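PDB 5C5G: spherulin-4 from Aspergillus clavatus, which is a glycoside hydrolase of the spherulin-4 family and probably acts on galactosaminogalactan, whose biosynthesis requires its Aspergillus fumigatus counterpart. Local coordinates for residues S167-E172 with C199-S204; K7-V12 with V224-F229. One frame throughout, in Å; residues are numbered along the deposited sequence.

Contact 1 and contact 2 are two seams of one closed parallel barrel, their centres 9 Å apart: contact 1 pairs strand 167-172 with 198-203, and contact 2 pairs strand 227-230 with 9-13. Strands 198-203 and 227-230 are themselves neighbours, with Ile202 N lying 2.9 Å from Phe229 O, a probable hydrogen bond. Inside the barrel, Ser167 OG probably hydrogen-bonds Glu227 OE2 at 2.7 Å, while Cys199 SG packs 3.7 Å from Phe11 CG. Glu172 of contact 1 is a binding residue for N-acetyl-D-galactosamine, absent from this model; its side chain is about 5 Å from that of Asp116, another such residue. The side chain of Phe11 is about 7 Å from that of Glu172.

Contact 1 (S167-E172 with C199-S204); sequences STVVFE and CAVIHS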
loop_
_atom_site.group_PDB
_atom_site.type_symbol
_atom_site.label_atom_id
_atom_site.label_comp_id
_atom_site.label_asym_id
_atom_site.label_seq_id
_atom_site.Cartn_x
_atom_site.Cartn_y
_atom_site.Cartn_z
ATOM N N SER A 167 5.718 -7.118 0.290
ATOM C CA SER A 167 4.285 -7.422 0.334
ATOM C C SER A 167 3.706 -7.357 -1.049
ATOM O O SER A 167 4.170 -6.563 -1.873
ATOM C CB SER A 167 3.536 -6.441 1.236
ATOM O OG SER A 167 4.002 -6.522 2.572
ATOM N N THR A 168 2.686 -8.174 -1.287
ATOM C CA THR A 168 1.978 -8.195 -2.547
ATOM C C THR A 168 0.495 -8.083 -2.274
ATOM O O THR A 168 -0.051 -8.835 -1.468
ATOM C CB THR A 168 2.250 -9.512 -3.313
ATOM O OG1 THR A 168 3.638 -9.595 -3.649
ATOM C CG2 THR A 168 1.471 -9.584 -4.591
ATOM N N VAL A 169 -0.155 -7.151 -2.962
ATOM C CA VAL A 169 -1.604 -6.992 -2.902
ATOM C C VAL A 169 -2.249 -8.066 -3.753
ATOM O O VAL A 169 -2.313 -7.966 -4.968
ATOM C CB VAL A 169 -2.032 -5.594 -3.380
ATOM C CG1 VAL A 169 -3.519 -5.417 -3.158
ATOM C CG2 VAL A 169 -1.247 -4.485 -2.661
ATOM N N VAL A 170 -2.728 -9.114 -3.093
ATOM C CA VAL A 170 -3.285 -10.272 -3.784
ATOM C C VAL A 170 -4.794 -10.240 -3.885
ATOM O O VAL A 170 -5.367 -11.106 -4.548
ATOM C CB VAL A 170 -2.845 -11.609 -3.147
ATOM C CG1 VAL A 170 -1.330 -11.784 -3.247
ATOM C CG2 VAL A 170 -3.326 -11.749 -1.703
ATOM N N PHE A 171 -5.431 -9.254 -3.260
ATOM C CA PHE A 171 -6.862 -9.053 -3.373
ATOM C C PHE A 171 -7.079 -7.551 -3.409
ATOM O O PHE A 171 -6.608 -6.842 -2.517
ATOM C CB PHE A 171 -7.627 -9.684 -2.200
ATOM C CG PHE A 171 -9.107 -9.561 -2.368
ATOM C CD1 PHE A 171 -9.764 -8.425 -1.941
ATOM C CD2 PHE A 171 -9.825 -10.540 -3.043
ATOM C CE1 PHE A 171 -11.118 -8.276 -2.163
ATOM C CE2 PHE A 171 -11.183 -10.405 -3.246
ATOM C CZ PHE A 171 -11.822 -9.282 -2.814
ATOM N N GLU A 172 -7.767 -7.069 -4.441
ATOM C CA GLU A 172 -8.092 -5.657 -4.579
ATOM C C GLU A 172 -9.434 -5.584 -5.294
ATOM O O GLU A 172 -9.483 -5.568 -6.525
ATOM C CB GLU A 172 -7.011 -4.884 -5.360
ATOM C CG GLU A 172 -7.282 -3.377 -5.365
ATOM C CD GLU A 172 -6.697 -2.607 -6.518
ATOM O OE1 GLU A 172 -5.808 -3.114 -7.221
ATOM O OE2 GLU A 172 -7.164 -1.459 -6.725
ATOM N N CYS A 199 -1.055 -8.561 1.171
ATOM C CA CYS A 199 -1.900 -7.416 1.465
ATOM C C CYS A 199 -3.266 -7.630 0.847
ATOM O O CYS A 199 -3.399 -8.218 -0.232
ATOM C CB CYS A 199 -1.270 -6.140 0.903
ATOM S SG CYS A 199 -2.234 -4.653 1.048
ATOM N N ALA A 200 -4.285 -7.126 1.530
ATOM C CA ALA A 200 -5.666 -7.191 1.078
ATOM C C ALA A 200 -6.267 -5.800 1.067
ATOM O O ALA A 200 -6.189 -5.081 2.065
ATOM C CB ALA A 200 -6.487 -8.081 1.972
ATOM N N VAL A 201 -6.910 -5.468 -0.047
ATOM C CA VAL A 201 -7.611 -4.213 -0.229
ATOM C C VAL A 201 -9.070 -4.535 -0.553
ATOM O O VAL A 201 -9.366 -5.126 -1.601
ATOM C CB VAL A 201 -6.986 -3.407 -1.370
ATOM C CG1 VAL A 201 -7.832 -2.185 -1.706
ATOM C CG2 VAL A 201 -5.582 -2.961 -1.001
ATOM N N ILE A 202 -9.964 -4.139 0.339
ATOM C CA ILE A 202 -11.384 -4.419 0.191
ATOM C C ILE A 202 -12.127 -3.101 0.250
ATOM O O ILE A 202 -12.160 -2.457 1.290
ATOM C CB ILE A 202 -11.916 -5.350 1.293
ATOM C CG1 ILE A 202 -11.078 -6.629 1.380
ATOM C CG2 ILE A 202 -13.379 -5.700 1.044
ATOM C CD1 ILE A 202 -11.366 -7.452 2.634
ATOM N N HIS A 203 -12.733 -2.709 -0.860
ATOM C CA HIS A 203 -13.514 -1.488 -0.911
ATOM C C HIS A 203 -14.986 -1.823 -1.094
ATOM O O HIS A 203 -15.362 -2.996 -1.176
ATOM C CB HIS A 203 -12.984 -0.551 -1.994
ATOM C CG HIS A 203 -12.904 -1.155 -3.358
ATOM N ND1 HIS A 203 -14.013 -1.475 -4.109
ATOM C CD2 HIS A 203 -11.829 -1.467 -4.118
ATOM C CE1 HIS A 203 -13.621 -1.967 -5.272
ATOM N NE2 HIS A 203 -12.299 -1.973 -5.302
ATOM N N SER A 204 -15.829 -0.799 -1.135
ATOM C CA SER A 204 -17.247 -0.983 -1.413
ATOM C C SER A 204 -17.902 -1.875 -0.368
ATOM O O SER A 204 -18.862 -2.599 -0.664
ATOM C CB SER A 204 -17.447 -1.551 -2.825
ATOM O OG SER A 204 -16.698 -0.784 -3.774
HETATM O O HOH W 1 -10.881 -3.064 -7.515
#
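Val169 places CG1 anti to its backbone N (chi1 -174°), and its other methyl, CG2, meets Cys199 SG at 3.8 Å. CG1 itself touches CG2 of Val201, the two valines crossing at an angle. The same first torsion in Glu172 lays CG beside Val201 CG1, 3.9 Å away, so that these two side chains run alongside each other in the same direction. Beyond CG the glutamate extends to a carboxylate held by Tyr238 through OE2 and Asn152 through OE1, two bonds that limit its rotation; Glu172 is one of the residues that bind N-acetyl-D-galactosamine.

The parallel strands lie 11° apart in direction. Cys199 N donates to Thr168 O, Cys199 O receives Val170 N, and Val201 N reaches Phe171 O at 2.8 Å. Val169 pairs with Cys199 and Glu172 with Val201, so strand 167-172 carries one extra residue, a beta bulge at Val170 (psi -5°) and Phe171; Phe171 N, buried here, has no hydrogen-bond partner. The Phe171 ring turns its edge to Val201 O, 3.3 Å from CD1, and its CE1 meets Ile202 CG1. One water links Glu172 O with His203 NE2.

Val169, Glu172, Cys199 and Val201 share one sheet face, where Phe11 of strand 9-13 touches Cys199 and Val201. On the other, Phe171 meets Phe178 of helix 175-180 edge-to-face, the helix that joins these two strands in a beta-alpha-beta unit, and Ala200 and Ile202 pack on Val221 of helix 212-224.

Contact 2 (K7-V12 with V224-F229); sequences KSKVFV and VADEIF
Lys9 crosses both Asp226 and Glu227 at an angle, using a different part of its chain for each. Its aliphatic CD lies 3.6 Å from Glu227 CD, whereas the ammonium continues past this carboxylate to Asp226. There a bend at chi4 turns NZ away from an extended course, and NZ forms a salt bridge with Asp226 OD2 at 2.7 Å, arriving on the syn side and 23° out of the carboxylate plane. Asp226 OD1 has a second cationic partner in Arg195, which probably favours the charged form of the aspartate. Glu227 OE2 is also bound by Tyr148, and OE1 by Thr39.

The Phe11 ring is turned 73° from the Glu227 carboxylate and presents its edge to OE1, 4.0 Å from CD1. Its CD2 edge approaches Phe229 CB. On the opposite face of the sheet from Lys9 and Glu227, Ile228 CD1 packs against Ser8 OG, which donates to Ala225 O.

Lys9 N to Asp226 O, Ile228 N to Lys9 O and Phe11 N to Ile228 O form the parallel ladder, although the strand axes diverge by 50°. Pairing of the first strand with the eighth closes the cylinder, as in the (beta/alpha) barrels of the TIM type.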
loop_
_atom_site.group_PDB
_atom_site.type_symbol
_atom_site.label_atom_id
_atom_site.label_comp_id
_atom_site.label_asym_id
_atom_site.label_seq_id
_atom_site.Cartn_x
_atom_site.Cartn_y
_atom_site.Cartn_z
ATOM N N LYS A 7 -1.522 -9.168 14.429
ATOM C CA LYS A 7 -1.557 -7.777 14.047
ATOM C C LYS A 7 -1.209 -7.613 12.570
ATOM O O LYS A 7 -0.391 -8.360 12.004
ATOM C CB LYS A 7 -0.559 -7.002 14.906
ATOM C CG LYS A 7 -0.793 -5.506 14.937
ATOM C CD LYS A 7 -1.578 -5.086 16.181
ATOM C CE LYS A 7 -1.697 -3.566 16.284
ATOM N NZ LYS A 7 -0.553 -2.910 16.997
ATOM N N SER A 8 -1.833 -6.615 11.970
ATOM C CA SER A 8 -1.570 -6.217 10.595
ATOM C C SER A 8 -1.259 -4.734 10.543
ATOM O O SER A 8 -1.664 -3.951 11.416
ATOM C CB SER A 8 -2.772 -6.509 9.712
ATOM O OG SER A 8 -3.018 -7.909 9.663
ATOM N N LYS A 9 -0.547 -4.355 9.491
ATOM C CA LYS A 9 -0.335 -2.962 9.147
ATOM C C LYS A 9 -1.563 -2.412 8.454
ATOM O O LYS A 9 -2.221 -3.119 7.694
ATOM C CB LYS A 9 0.854 -2.845 8.210
ATOM C CG LYS A 9 2.141 -3.406 8.789
ATOM C CD LYS A 9 3.262 -3.432 7.763
ATOM C CE LYS A 9 4.542 -4.053 8.321
ATOM N NZ LYS A 9 4.324 -5.418 8.877
ATOM N N VAL A 10 -1.833 -1.137 8.690
ATOM C CA VAL A 10 -2.842 -0.433 7.918
ATOM C C VAL A 10 -2.213 0.011 6.597
ATOM O O VAL A 10 -1.240 0.773 6.590
ATOM C CB VAL A 10 -3.401 0.777 8.692
ATOM C CG1 VAL A 10 -4.334 1.586 7.822
ATOM C CG2 VAL A 10 -4.120 0.311 9.960
ATOM N N PHE A 11 -2.745 -0.500 5.496
ATOM C CA PHE A 11 -2.280 -0.135 4.161
ATOM C C PHE A 11 -3.152 1.006 3.668
ATOM O O PHE A 11 -4.383 0.919 3.741
ATOM C CB PHE A 11 -2.412 -1.335 3.251
ATOM C CG PHE A 11 -1.925 -1.091 1.879
ATOM C CD1 PHE A 11 -0.571 -1.053 1.604
ATOM C CD2 PHE A 11 -2.807 -0.880 0.858
ATOM C CE1 PHE A 11 -0.125 -0.816 0.318
ATOM C CE2 PHE A 11 -2.366 -0.641 -0.420
ATOM C CZ PHE A 11 -1.031 -0.606 -0.685
ATOM N N VAL A 12 -2.538 2.080 3.193
ATOM C CA VAL A 12 -3.272 3.286 2.819
ATOM C C VAL A 12 -2.890 3.705 1.406
ATOM O O VAL A 12 -1.806 4.266 1.199
ATOM C CB VAL A 12 -2.988 4.456 3.775
ATOM C CG1 VAL A 12 -3.972 5.595 3.514
ATOM C CG2 VAL A 12 -3.085 3.995 5.241
ATOM N N VAL A 224 -4.984 -13.657 7.541
ATOM C CA VAL A 224 -4.412 -14.064 6.260
ATOM C C VAL A 224 -3.565 -13.005 5.570
ATOM O O VAL A 224 -2.852 -13.343 4.624
ATOM C CB VAL A 224 -5.502 -14.574 5.275
ATOM C CG1 VAL A 224 -6.133 -15.834 5.805
ATOM C CG2 VAL A 224 -6.549 -13.527 5.012
ATOM N N ALA A 225 -3.617 -11.750 6.017
ATOM C CA ALA A 225 -2.895 -10.673 5.343
ATOM C C ALA A 225 -2.287 -9.720 6.358
ATOM O O ALA A 225 -2.986 -9.213 7.242
ATOM C CB ALA A 225 -3.818 -9.906 4.421
ATOM N N ASP A 226 -0.993 -9.463 6.228
ATOM C CA ASP A 226 -0.278 -8.613 7.176
ATOM C C ASP A 226 -0.428 -7.130 6.873
ATOM O O ASP A 226 0.011 -6.317 7.678
ATOM C CB ASP A 226 1.200 -8.985 7.185
ATOM C CG ASP A 226 1.974 -8.336 8.312
ATOM O OD1 ASP A 226 1.587 -8.529 9.488
ATOM O OD2 ASP A 226 2.996 -7.662 8.022
ATOM N N GLU A 227 -1.036 -6.765 5.743
ATOM C CA GLU A 227 -1.359 -5.364 5.454
ATOM C C GLU A 227 -2.761 -5.318 4.898
ATOM O O GLU A 227 -3.105 -6.153 4.067
ATOM C CB GLU A 227 -0.365 -4.714 4.482
ATOM C CG GLU A 227 1.080 -5.096 4.768
ATOM C CD GLU A 227 2.114 -4.066 4.384
ATOM O OE1 GLU A 227 1.778 -2.858 4.334
ATOM O OE2 GLU A 227 3.267 -4.469 4.157
ATOM N N ILE A 228 -3.579 -4.377 5.372
ATOM C CA ILE A 228 -5.003 -4.367 5.065
ATOM C C ILE A 228 -5.517 -2.939 4.877
ATOM O O ILE A 228 -5.205 -2.059 5.680
ATOM C CB ILE A 228 -5.808 -4.997 6.213
ATOM C CG1 ILE A 228 -5.323 -6.419 6.494
ATOM C CG2 ILE A 228 -7.296 -4.964 5.901
ATOM C CD1 ILE A 228 -5.929 -7.035 7.730
ATOM N N PHE A 229 -6.321 -2.745 3.834
ATOM C CA PHE A 229 -7.136 -1.543 3.679
ATOM C C PHE A 229 -8.571 -1.993 3.487
ATOM O O PHE A 229 -8.846 -2.843 2.636
ATOM C CB PHE A 229 -6.711 -0.759 2.448
ATOM C CG PHE A 229 -7.473 0.527 2.242
ATOM C CD1 PHE A 229 -7.416 1.542 3.181
ATOM C CD2 PHE A 229 -8.213 0.736 1.083
ATOM C CE1 PHE A 229 -8.121 2.741 2.974
ATOM C CE2 PHE A 229 -8.901 1.929 0.876
ATOM C CZ PHE A 229 -8.849 2.921 1.812
#